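Acetaldehyde dehydrogenase (Acetylating) (Geobacillus thermoglucosidasius, PDB 5J78) catalyses the NAD-dependent, CoA-acylating oxidation of acetaldehyde to acetyl-CoA, a reversible step that probably serves ethanol formation in this thermophile. Local coordinates at residues L40-E51 / V155-F163; M53-E63 / Y104-V113. One frame throughout, in Å; residues are numbered along the deposited sequence. Where two conformers were deposited one is given.

Contact 1: residues L40-E51 / V155-F163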
loop_
_atom_site.group_PDB
_atom_site.type_symbol
_atom_site.label_atom_id
_atom_site.label_comp_id
_atom_site.label_asym_id
_atom_site.label_seq_id
_atom_site.Cartn_x
_atom_site.Cartn_y
_atom_site.Cartn_z
ATOM N N LEU A 40 -6.617 17.597 -17.134
ATOM C CA LEU A 40 -7.700 16.639 -17.310
ATOM C C LEU A 40 -9.060 17.346 -17.347
ATOM O O LEU A 40 -9.941 16.964 -18.111
ATOM C CB LEU A 40 -7.672 15.594 -16.204
ATOM C CG LEU A 40 -6.560 14.563 -16.301
ATOM C CD1 LEU A 40 -6.407 13.842 -14.965
ATOM C CD2 LEU A 40 -6.840 13.576 -17.417
ATOM N N GLU A 41 -9.240 18.389 -16.550
ATOM C CA GLU A 41 -10.537 19.063 -16.560
ATOM C C GLU A 41 -10.702 19.839 -17.859
ATOM O O GLU A 41 -11.761 19.817 -18.472
ATOM C CB GLU A 41 -10.702 19.962 -15.344
ATOM C CG GLU A 41 -11.531 19.285 -14.274
ATOM C CD GLU A 41 -11.149 19.711 -12.893
ATOM O OE1 GLU A 41 -10.932 20.927 -12.698
ATOM O OE2 GLU A 41 -11.053 18.825 -12.013
ATOM N N GLU A 42 -9.638 20.478 -18.315
ATOM C CA GLU A 42 -9.683 21.141 -19.606
ATOM C C GLU A 42 -9.842 20.114 -20.733
ATOM O O GLU A 42 -10.558 20.360 -21.704
ATOM C CB GLU A 42 -8.428 21.990 -19.810
ATOM C CG GLU A 42 -8.397 23.220 -18.905
ATOM C CD GLU A 42 -6.977 23.634 -18.494
ATOM O OE1 GLU A 42 -6.008 23.243 -19.184
ATOM O OE2 GLU A 42 -6.830 24.343 -17.472
ATOM N N ALA A 43 -9.215 18.952 -20.577
ATOM C CA ALA A 43 -9.336 17.882 -21.563
ATOM C C ALA A 43 -10.776 17.340 -21.602
ATOM O O ALA A 43 -11.297 16.988 -22.655
ATOM C CB ALA A 43 -8.342 16.763 -21.262
ATOM N N LYS A 44 -11.421 17.287 -20.445
ATOM C CA LYS A 44 -12.812 16.847 -20.386
ATOM C C LYS A 44 -13.716 17.759 -21.212
ATOM O O LYS A 44 -14.490 17.287 -22.054
ATOM C CB LYS A 44 -13.289 16.790 -18.939
ATOM C CG LYS A 44 -14.683 16.133 -18.754
ATOM C CD LYS A 44 -15.212 16.350 -17.339
ATOM C CE LYS A 44 -16.674 15.905 -17.175
ATOM N NZ LYS A 44 -16.855 14.506 -17.659
ATOM N N ALA A 45 -13.600 19.064 -20.996
ATOM C CA ALA A 45 -14.451 20.002 -21.709
ATOM C C ALA A 45 -14.151 19.992 -23.204
ATOM O O ALA A 45 -15.060 20.113 -24.025
ATOM C CB ALA A 45 -14.294 21.430 -21.133
ATOM N N ALA A 46 -12.877 19.840 -23.560
ATOM C CA ALA A 46 -12.473 19.880 -24.961
ATOM C C ALA A 46 -13.029 18.676 -25.717
ATOM O O ALA A 46 -13.536 18.799 -26.835
ATOM C CB ALA A 46 -10.974 19.917 -25.073
ATOM N N GLN A 47 -12.923 17.504 -25.100
ATOM C CA GLN A 47 -13.385 16.276 -25.730
ATOM C C GLN A 47 -14.893 16.314 -26.001
ATOM O O GLN A 47 -15.355 15.806 -27.023
ATOM C CB GLN A 47 -13.037 15.058 -24.864
ATOM C CG GLN A 47 -13.257 13.716 -25.562
ATOM C CD GLN A 47 -14.712 13.255 -25.542
ATOM O OE1 GLN A 47 -15.458 13.559 -24.614
ATOM N NE2 GLN A 47 -15.116 12.512 -26.572
ATOM N N LYS A 48 -15.654 16.896 -25.082
ATOM C CA LYS A 48 -17.094 17.024 -25.278
ATOM C C LYS A 48 -17.391 17.841 -26.531
ATOM O O LYS A 48 -18.305 17.527 -27.290
ATOM C CB LYS A 48 -17.755 17.663 -24.055
ATOM C CG LYS A 48 -18.707 16.743 -23.323
ATOM C CD LYS A 48 -18.174 16.342 -21.972
ATOM C CE LYS A 48 -18.719 14.977 -21.548
ATOM N NZ LYS A 48 -17.895 14.372 -20.460
ATOM N N ILE A 49 -16.614 18.899 -26.737
ATOM C CA ILE A 49 -16.767 19.717 -27.922
ATOM C C ILE A 49 -16.331 18.918 -29.135
ATOM O O ILE A 49 -16.987 18.927 -30.172
ATOM C CB ILE A 49 -15.948 21.017 -27.827
ATOM C CG1 ILE A 49 -16.463 21.867 -26.665
ATOM C CG2 ILE A 49 -16.003 21.801 -29.147
ATOM C CD1 ILE A 49 -15.585 23.060 -26.328
ATOM N N LEU A 50 -15.213 18.217 -29.019
ATOM C CA LEU A 50 -14.720 17.492 -30.165
ATOM C C LEU A 50 -15.746 16.441 -30.602
ATOM O O LEU A 50 -15.983 16.246 -31.795
ATOM C CB LEU A 50 -13.375 16.826 -29.865
ATOM C CG LEU A 50 -12.691 16.243 -31.108
ATOM C CD1 LEU A 50 -12.162 17.351 -32.020
ATOM C CD2 LEU A 50 -11.548 15.286 -30.753
ATOM N N GLU A 51 -16.350 15.775 -29.629
ATOM C CA GLU A 51 -17.215 14.634 -29.900
ATOM C C GLU A 51 -18.451 15.025 -30.716
ATOM O O GLU A 51 -19.062 14.179 -31.372
ATOM C CB GLU A 51 -17.676 13.972 -28.590
ATOM C CG GLU A 51 -18.512 12.703 -28.859
ATOM C CD GLU A 51 -18.692 11.769 -27.656
ATOM O OE1 GLU A 51 -17.959 11.890 -26.645
ATOM O OE2 GLU A 51 -19.584 10.886 -27.733
ATOM N N VAL A 155 -6.932 11.724 -31.560
ATOM C CA VAL A 155 -7.874 12.751 -32.005
ATOM C C VAL A 155 -8.790 12.206 -33.109
ATOM O O VAL A 155 -9.972 12.515 -33.146
ATOM C CB VAL A 155 -7.134 14.017 -32.490
ATOM C CG1 VAL A 155 -8.101 15.031 -33.137
ATOM C CG2 VAL A 155 -6.413 14.663 -31.322
ATOM N N LYS A 156 -8.246 11.378 -33.990
ATOM C CA LYS A 156 -9.041 10.761 -35.045
ATOM C C LYS A 156 -10.202 9.940 -34.451
ATOM O O LYS A 156 -11.289 9.900 -35.033
ATOM C CB LYS A 156 -8.140 9.896 -35.929
ATOM C CG LYS A 156 -8.847 9.020 -36.966
ATOM C CD LYS A 156 -9.469 9.810 -38.096
ATOM C CE LYS A 156 -10.450 8.924 -38.870
ATOM N NZ LYS A 156 -10.830 9.456 -40.217
ATOM N N ALA A 157 -9.988 9.320 -33.287
ATOM C CA ALA A 157 -11.056 8.560 -32.616
ATOM C C ALA A 157 -11.914 9.433 -31.697
ATOM O O ALA A 157 -12.809 8.933 -30.986
ATOM C CB ALA A 157 -10.458 7.396 -31.839
ATOM N N ARG A 158 -11.609 10.730 -31.710
ATOM C CA ARG A 158 -12.402 11.793 -31.073
ATOM C C ARG A 158 -12.188 11.895 -29.567
ATOM O O ARG A 158 -13.092 12.261 -28.819
ATOM C CB ARG A 158 -13.892 11.619 -31.386
ATOM C CG ARG A 158 -14.196 11.595 -32.892
ATOM C CD ARG A 158 -15.388 10.723 -33.227
ATOM N NE ARG A 158 -16.627 11.348 -32.799
ATOM C CZ ARG A 158 -17.716 10.692 -32.412
ATOM N NH1 ARG A 158 -17.754 9.372 -32.398
ATOM N NH2 ARG A 158 -18.786 11.365 -32.052
ATOM N N ASN A 159 -10.962 11.616 -29.148
ATOM C CA ASN A 159 -10.542 11.750 -27.763
ATOM C C ASN A 159 -9.707 12.999 -27.506
ATOM O O ASN A 159 -9.147 13.581 -28.436
ATOM C CB ASN A 159 -9.725 10.517 -27.364
ATOM C CG ASN A 159 -10.446 9.236 -27.680
ATOM O OD1 ASN A 159 -11.448 8.904 -27.036
ATOM N ND2 ASN A 159 -9.984 8.536 -28.702
ATOM N N ALA A 160 -9.613 13.377 -26.235
ATOM C CA ALA A 160 -8.559 14.278 -25.745
ATOM C C ALA A 160 -7.391 13.403 -25.303
ATOM O O ALA A 160 -7.573 12.219 -25.061
ATOM C CB ALA A 160 -9.057 15.159 -24.583
ATOM N N ILE A 161 -6.193 13.965 -25.206
ATOM C CA ILE A 161 -5.044 13.188 -24.745
ATOM C C ILE A 161 -4.135 14.066 -23.900
ATOM O O ILE A 161 -3.890 15.236 -24.244
ATOM C CB ILE A 161 -4.252 12.546 -25.917
ATOM C CG1 ILE A 161 -3.074 11.730 -25.375
ATOM C CG2 ILE A 161 -3.763 13.584 -26.909
ATOM C CD1 ILE A 161 -2.681 10.582 -26.281
ATOM N N VAL A 162 -3.691 13.509 -22.771
ATOM C CA VAL A 162 -2.733 14.159 -21.866
ATOM C C VAL A 162 -1.448 13.342 -21.832
ATOM O O VAL A 162 -1.466 12.178 -21.434
ATOM C CB VAL A 162 -3.270 14.295 -20.414
ATOM C CG1 VAL A 162 -2.262 15.015 -19.538
ATOM C CG2 VAL A 162 -4.601 15.027 -20.385
ATOM N N PHE A 163 -0.342 13.963 -22.238
ATOM C CA PHE A 163 0.961 13.295 -22.291
ATOM C C PHE A 163 1.796 13.404 -21.030
ATOM O O PHE A 163 1.770 14.414 -20.335
ATOM C CB PHE A 163 1.772 13.841 -23.460
ATOM C CG PHE A 163 1.238 13.427 -24.782
ATOM C CD1 PHE A 163 1.294 12.102 -25.166
ATOM C CD2 PHE A 163 0.635 14.349 -25.621
ATOM C CE1 PHE A 163 0.787 11.703 -26.374
ATOM C CE2 PHE A 163 0.123 13.957 -26.839
ATOM C CZ PHE A 163 0.197 12.632 -27.212
HETATM O O HOH W 1 -16.687 13.883 -33.721
#
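Gln47 and Glu51 of helix 28-51 are each hydrogen-bonded to Arg158, in the loop before strand 160-163. Gln47 NE2 gives a nearly straight bond to Arg158 O (3.0 Å, 168°), approaching almost in line with the C=O bond, and the same nitrogen donates to Glu51 OE1 at 2.9 Å, one turn further on. Both acceptors lie close to the amide plane, which fixes the rotation of the amide. In the other direction, Arg158 NH2 reaches Glu51 O at 2.9 Å, within the guanidinium plane and on a lone pair of the carbonyl. Arg158 gets there by bending at chi2 and chi3, and a water accepts from its NE and lies within hydrogen-bonding distance of Leu50 O. Glu51 OE2 is 4.4 Å from Arg158 NH2 and well out of the guanidinium plane; the charges are near but form no salt bridge, although Glu51 CG packs against NH2. Thr112 O takes a further bond from Arg158 NH1.

The apolar contacts run along the same helix face. Leu50, with CG anti to the backbone N (chi1 -170°), lays CD2 over Arg158 CA at 3.6 Å and reaches Val155 CG1. Ala43 CB meets Ala160 CB at 3.8 Å, small against small, and Leu40 and Val162 cross at about a right angle, CD2 meeting CG2 (4.0 Å).

Helix 40-51 runs roughly antiparallel to strand 160-163, their axes 8.1 Å apart at 154°. Arg158, with positive phi, closes helix 143-156 in a Schellman motif, and the chain then enters a strand paired in parallel with 124-138: a helix-to-strand connection of the Rossmann-like dinucleotide-binding domain of aldehyde dehydrogenases, covered here by an N-terminal helix.

Contact 2: residues M53-E63 / Y104-V113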
loop_
_atom_site.group_PDB
_atom_site.type_symbol
_atom_site.label_atom_id
_atom_site.label_comp_id
_atom_site.label_asym_id
_atom_site.label_seq_id
_atom_site.Cartn_x
_atom_site.Cartn_y
_atom_site.Cartn_z
ATOM N N MET A 53 -18.440 16.997 -33.327
ATOM C CA MET A 53 -18.104 17.323 -34.720
ATOM C C MET A 53 -18.401 16.214 -35.731
ATOM O O MET A 53 -18.489 15.038 -35.382
ATOM C CB MET A 53 -16.623 17.697 -34.825
ATOM C CG MET A 53 -16.247 18.886 -33.997
ATOM S SD MET A 53 -14.506 19.325 -34.232
ATOM C CE MET A 53 -14.404 20.756 -33.184
ATOM N N THR A 54 -18.549 16.605 -36.995
ATOM C CA THR A 54 -18.662 15.649 -38.101
ATOM C C THR A 54 -17.340 14.967 -38.440
ATOM O O THR A 54 -16.258 15.452 -38.089
ATOM C CB THR A 54 -19.140 16.331 -39.394
ATOM O OG1 THR A 54 -18.143 17.262 -39.816
ATOM C CG2 THR A 54 -20.481 17.065 -39.195
ATOM N N GLN A 55 -17.443 13.853 -39.160
ATOM C CA GLN A 55 -16.290 13.119 -39.621
ATOM C C GLN A 55 -15.350 14.049 -40.392
ATOM O O GLN A 55 -14.137 14.037 -40.190
ATOM C CB GLN A 55 -16.733 11.949 -40.495
ATOM C CG GLN A 55 -15.605 11.003 -40.903
ATOM C CD GLN A 55 -15.029 10.249 -39.715
ATOM O OE1 GLN A 55 -15.599 9.259 -39.261
ATOM N NE2 GLN A 55 -13.889 10.710 -39.215
ATOM N N SER A 56 -15.921 14.885 -41.250
ATOM C CA SER A 56 -15.109 15.763 -42.087
ATOM C C SER A 56 -14.396 16.827 -41.240
ATOM O O SER A 56 -13.270 17.208 -41.545
ATOM C CB SER A 56 -15.970 16.419 -43.175
ATOM O OG SER A 56 -15.673 17.796 -43.304
ATOM N N GLU A 57 -15.042 17.281 -40.173
ATOM C CA GLU A 57 -14.443 18.271 -39.287
ATOM C C GLU A 57 -13.308 17.636 -38.501
ATOM O O GLU A 57 -12.232 18.228 -38.358
ATOM C CB GLU A 57 -15.486 18.865 -38.351
ATOM C CG GLU A 57 -16.481 19.776 -39.045
ATOM C CD GLU A 57 -17.697 20.109 -38.187
ATOM O OE1 GLU A 57 -18.056 19.316 -37.294
ATOM O OE2 GLU A 57 -18.303 21.180 -38.405
ATOM N N ILE A 58 -13.541 16.420 -38.016
ATOM C CA ILE A 58 -12.485 15.631 -37.381
ATOM C C ILE A 58 -11.341 15.402 -38.359
ATOM O O ILE A 58 -10.178 15.607 -38.008
ATOM C CB ILE A 58 -13.013 14.249 -36.866
ATOM C CG1 ILE A 58 -14.065 14.458 -35.755
ATOM C CG2 ILE A 58 -11.868 13.344 -36.374
ATOM C CD1 ILE A 58 -13.526 14.961 -34.436
ATOM N N ASP A 59 -11.655 14.959 -39.576
ATOM C CA ASP A 59 -10.602 14.627 -40.527
ATOM C C ASP A 59 -9.756 15.853 -40.914
ATOM O O ASP A 59 -8.553 15.720 -41.119
ATOM C CB ASP A 59 -11.183 13.978 -41.782
ATOM C CG ASP A 59 -11.695 12.553 -41.528
ATOM O OD1 ASP A 59 -11.438 11.980 -40.446
ATOM O OD2 ASP A 59 -12.330 11.996 -42.437
ATOM N N LYS A 60 -10.368 17.033 -40.997
ATOM C CA LYS A 60 -9.606 18.261 -41.248
ATOM C C LYS A 60 -8.610 18.552 -40.115
ATOM O O LYS A 60 -7.472 18.945 -40.370
ATOM C CB LYS A 60 -10.545 19.454 -41.424
ATOM C CG LYS A 60 -11.203 19.516 -42.788
ATOM C CD LYS A 60 -12.226 20.646 -42.865
ATOM C CE LYS A 60 -13.065 20.573 -44.148
ATOM N NZ LYS A 60 -12.321 20.974 -45.383
ATOM N N ILE A 61 -9.049 18.374 -38.868
ATOM C CA ILE A 61 -8.162 18.535 -37.715
ATOM C C ILE A 61 -6.982 17.554 -37.795
ATOM O O ILE A 61 -5.822 17.952 -37.635
ATOM C CB ILE A 61 -8.936 18.347 -36.391
ATOM C CG1 ILE A 61 -9.953 19.493 -36.259
ATOM C CG2 ILE A 61 -7.956 18.299 -35.177
ATOM C CD1 ILE A 61 -11.008 19.311 -35.210
ATOM N N VAL A 62 -7.266 16.284 -38.071
ATOM C CA VAL A 62 -6.200 15.273 -38.100
ATOM C C VAL A 62 -5.179 15.595 -39.205
ATOM O O VAL A 62 -3.955 15.430 -39.028
ATOM C CB VAL A 62 -6.778 13.861 -38.299
ATOM C CG1 VAL A 62 -5.683 12.833 -38.473
ATOM C CG2 VAL A 62 -7.715 13.471 -37.098
ATOM N N GLU A 63 -5.691 16.057 -40.340
ATOM C CA GLU A 63 -4.861 16.373 -41.489
ATOM C C GLU A 63 -3.922 17.545 -41.175
ATOM O O GLU A 63 -2.739 17.490 -41.486
ATOM C CB GLU A 63 -5.731 16.703 -42.701
ATOM C CG GLU A 63 -4.942 17.236 -43.882
ATOM C CD GLU A 63 -5.828 17.555 -45.057
ATOM O OE1 GLU A 63 -6.800 18.325 -44.879
ATOM O OE2 GLU A 63 -5.560 17.017 -46.144
ATOM N N TYR A 104 -0.616 8.618 -40.336
ATOM C CA TYR A 104 -1.698 9.407 -40.887
ATOM C C TYR A 104 -2.436 8.668 -42.006
ATOM O O TYR A 104 -3.673 8.563 -42.003
ATOM C CB TYR A 104 -1.171 10.732 -41.423
ATOM C CG TYR A 104 -2.256 11.490 -42.129
ATOM C CD1 TYR A 104 -3.286 12.062 -41.417
ATOM C CD2 TYR A 104 -2.252 11.623 -43.510
ATOM C CE1 TYR A 104 -4.309 12.757 -42.054
ATOM C CE2 TYR A 104 -3.253 12.307 -44.162
ATOM C CZ TYR A 104 -4.281 12.879 -43.428
ATOM O OH TYR A 104 -5.284 13.557 -44.075
ATOM N N ASN A 105 -1.679 8.173 -42.974
ATOM C CA ASN A 105 -2.273 7.492 -44.116
ATOM C C ASN A 105 -3.064 6.247 -43.704
ATOM O O ASN A 105 -4.064 5.935 -44.326
ATOM C CB ASN A 105 -1.174 7.137 -45.134
ATOM C CG ASN A 105 -0.701 8.355 -45.919
ATOM O OD1 ASN A 105 -1.435 9.341 -46.073
ATOM N ND2 ASN A 105 0.514 8.288 -46.430
ATOM N N SER A 106 -2.643 5.566 -42.637
ATOM C CA SER A 106 -3.326 4.356 -42.185
ATOM C C SER A 106 -4.616 4.624 -41.392
ATOM O O SER A 106 -5.361 3.703 -41.119
ATOM C CB SER A 106 -2.399 3.517 -41.310
ATOM O OG SER A 106 -2.325 4.081 -40.020
ATOM N N ILE A 107 -4.869 5.869 -41.000
ATOM C CA ILE A 107 -6.045 6.161 -40.198
ATOM C C ILE A 107 -6.977 7.171 -40.864
ATOM O O ILE A 107 -8.135 7.294 -40.469
ATOM C CB ILE A 107 -5.658 6.687 -38.765
ATOM C CG1 ILE A 107 -5.011 8.080 -38.812
ATOM C CG2 ILE A 107 -4.743 5.680 -38.071
ATOM C CD1 ILE A 107 -4.776 8.724 -37.431
ATOM N N LYS A 108 -6.491 7.882 -41.877
ATOM C CA LYS A 108 -7.251 9.007 -42.415
ATOM C C LYS A 108 -8.589 8.586 -43.034
ATOM O O LYS A 108 -9.536 9.358 -43.011
ATOM C CB LYS A 108 -6.427 9.778 -43.449
ATOM C CG LYS A 108 -6.092 9.002 -44.713
ATOM C CD LYS A 108 -5.304 9.875 -45.688
ATOM C CE LYS A 108 -5.269 9.293 -47.095
ATOM N NZ LYS A 108 -3.901 8.872 -47.460
ATOM N N ASP A 109 -8.674 7.372 -43.572
ATOM C CA ASP A 109 -9.933 6.893 -44.149
ATOM C C ASP A 109 -10.745 5.983 -43.196
ATOM O O ASP A 109 -11.745 5.410 -43.601
ATOM C CB ASP A 109 -9.658 6.156 -45.463
ATOM C CG ASP A 109 -9.048 7.076 -46.533
ATOM O OD1 ASP A 109 -9.385 8.283 -46.553
ATOM O OD2 ASP A 109 -8.220 6.595 -47.335
ATOM N N VAL A 110 -10.351 5.869 -41.934
ATOM C CA VAL A 110 -11.130 5.064 -40.993
ATOM C C VAL A 110 -12.372 5.836 -40.526
ATOM O O VAL A 110 -12.307 7.013 -40.159
ATOM C CB VAL A 110 -10.291 4.626 -39.771
ATOM C CG1 VAL A 110 -11.180 3.952 -38.715
ATOM C CG2 VAL A 110 -9.178 3.672 -40.195
ATOM N N LYS A 111 -13.521 5.180 -40.545
ATOM C CA LYS A 111 -14.727 5.806 -40.008
ATOM C C LYS A 111 -14.696 5.772 -38.483
ATOM O O LYS A 111 -14.492 4.716 -37.899
ATOM C CB LYS A 111 -15.988 5.103 -40.528
ATOM C CG LYS A 111 -16.185 5.196 -42.037
ATOM C CD LYS A 111 -17.399 4.375 -42.488
ATOM C CE LYS A 111 -17.759 4.626 -43.938
ATOM N NZ LYS A 111 -18.989 3.868 -44.329
ATOM N N THR A 112 -14.921 6.916 -37.847
ATOM C CA THR A 112 -14.884 7.010 -36.383
ATOM C C THR A 112 -16.015 7.840 -35.770
ATOM O O THR A 112 -16.067 8.000 -34.550
ATOM C CB THR A 112 -13.549 7.632 -35.906
ATOM O OG1 THR A 112 -13.390 8.935 -36.493
ATOM C CG2 THR A 112 -12.395 6.770 -36.309
ATOM N N VAL A 113 -16.912 8.363 -36.601
ATOM C CA VAL A 113 -18.027 9.180 -36.105
ATOM C C VAL A 113 -19.360 8.494 -36.354
ATOM O O VAL A 113 -19.631 8.066 -37.465
ATOM C CB VAL A 113 -18.095 10.578 -36.777
ATOM C CG1 VAL A 113 -19.303 11.375 -36.239
ATOM C CG2 VAL A 113 -16.826 11.351 -36.556
HETATM O O HOH W 2 -12.920 9.285 -42.517
HETATM O O HOH W 3 -7.627 13.420 -42.653
#
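Gln55, in the first turn of helix 55-63, reaches across to the extended chain at Thr112 and Val113. Its CB rests 4.0 Å from Val113 CG2, and the two side chains slide past each other in opposite directions. CG stands anti to the backbone N (chi1 -173°), and a bend at chi2 (67°) then brings CD alongside the same valine methyl, close to Thr112 N. At the tip OE1 takes a nearly straight bond from Thr112 N (2.8 Å, 175°), its donor tilted modestly from the carbonyl plane, and a weak one from Val113 N. NE2 completes the grip with a bond to Thr112 OG1 at 3.3 Å, which lies in the amide plane, while a weak bond to Asp59 OD1 ties the amide back to its own helix. Lys156 is the second partner of both Asp59 and Thr112.

Further along the helix the contact becomes largely apolar. Val62 CG1 touches the edge of the Tyr104 ring, 3.8 Å from CE1, and also reaches Ile107 CD1. One ring face carries Lys108 CB, and Tyr104 OH lies 3.5 Å from Glu63 CB. Water 3 links Tyr104 OH to Asp59 O, whereas water 2 lies 2.8 Å from Asp59 OD2. Ile58 CG1 meets Val113 CG2 beside the start of the helix, where Thr54 and Glu57 form a capping box.

The chemistry is thus divided along the helix: one amide serves both donor and acceptor groups of the 112-113 chain, whereas the tyrosine end relies on van der Waals contact and a water bridge. In joining helix 55-63 to the irregular chain after helix 89-107, the Gln55 amide supplies the direct hydrogen bonds, while Val113 and Tyr104 add apolar contact.

In the fold
Contact 2 is nested within the chain loop that contact 1 closes, and their centres lie 15 Å apart, on the same side of the chain's centre. Lys156, at the end of helix 143-156, joins them directly: its NZ forms a salt bridge with Asp59 OD1 at 2.6 Å, and Lys156 O lies 2.7 Å from Thr112 OG1, a probable hydrogen bond. Leu50 packs on Ile58, so the consecutive helices 28-51 and 55-84 also meet. Glycerol molecules, probably from the crystallisation liquor, are hydrogen-bonded to Glu51 and, separately, to Arg158; the Val113 side chain is about 5 Å from a glycerol, and that of Leu40 about 9 Å from a magnesium ion, between nearest atoms.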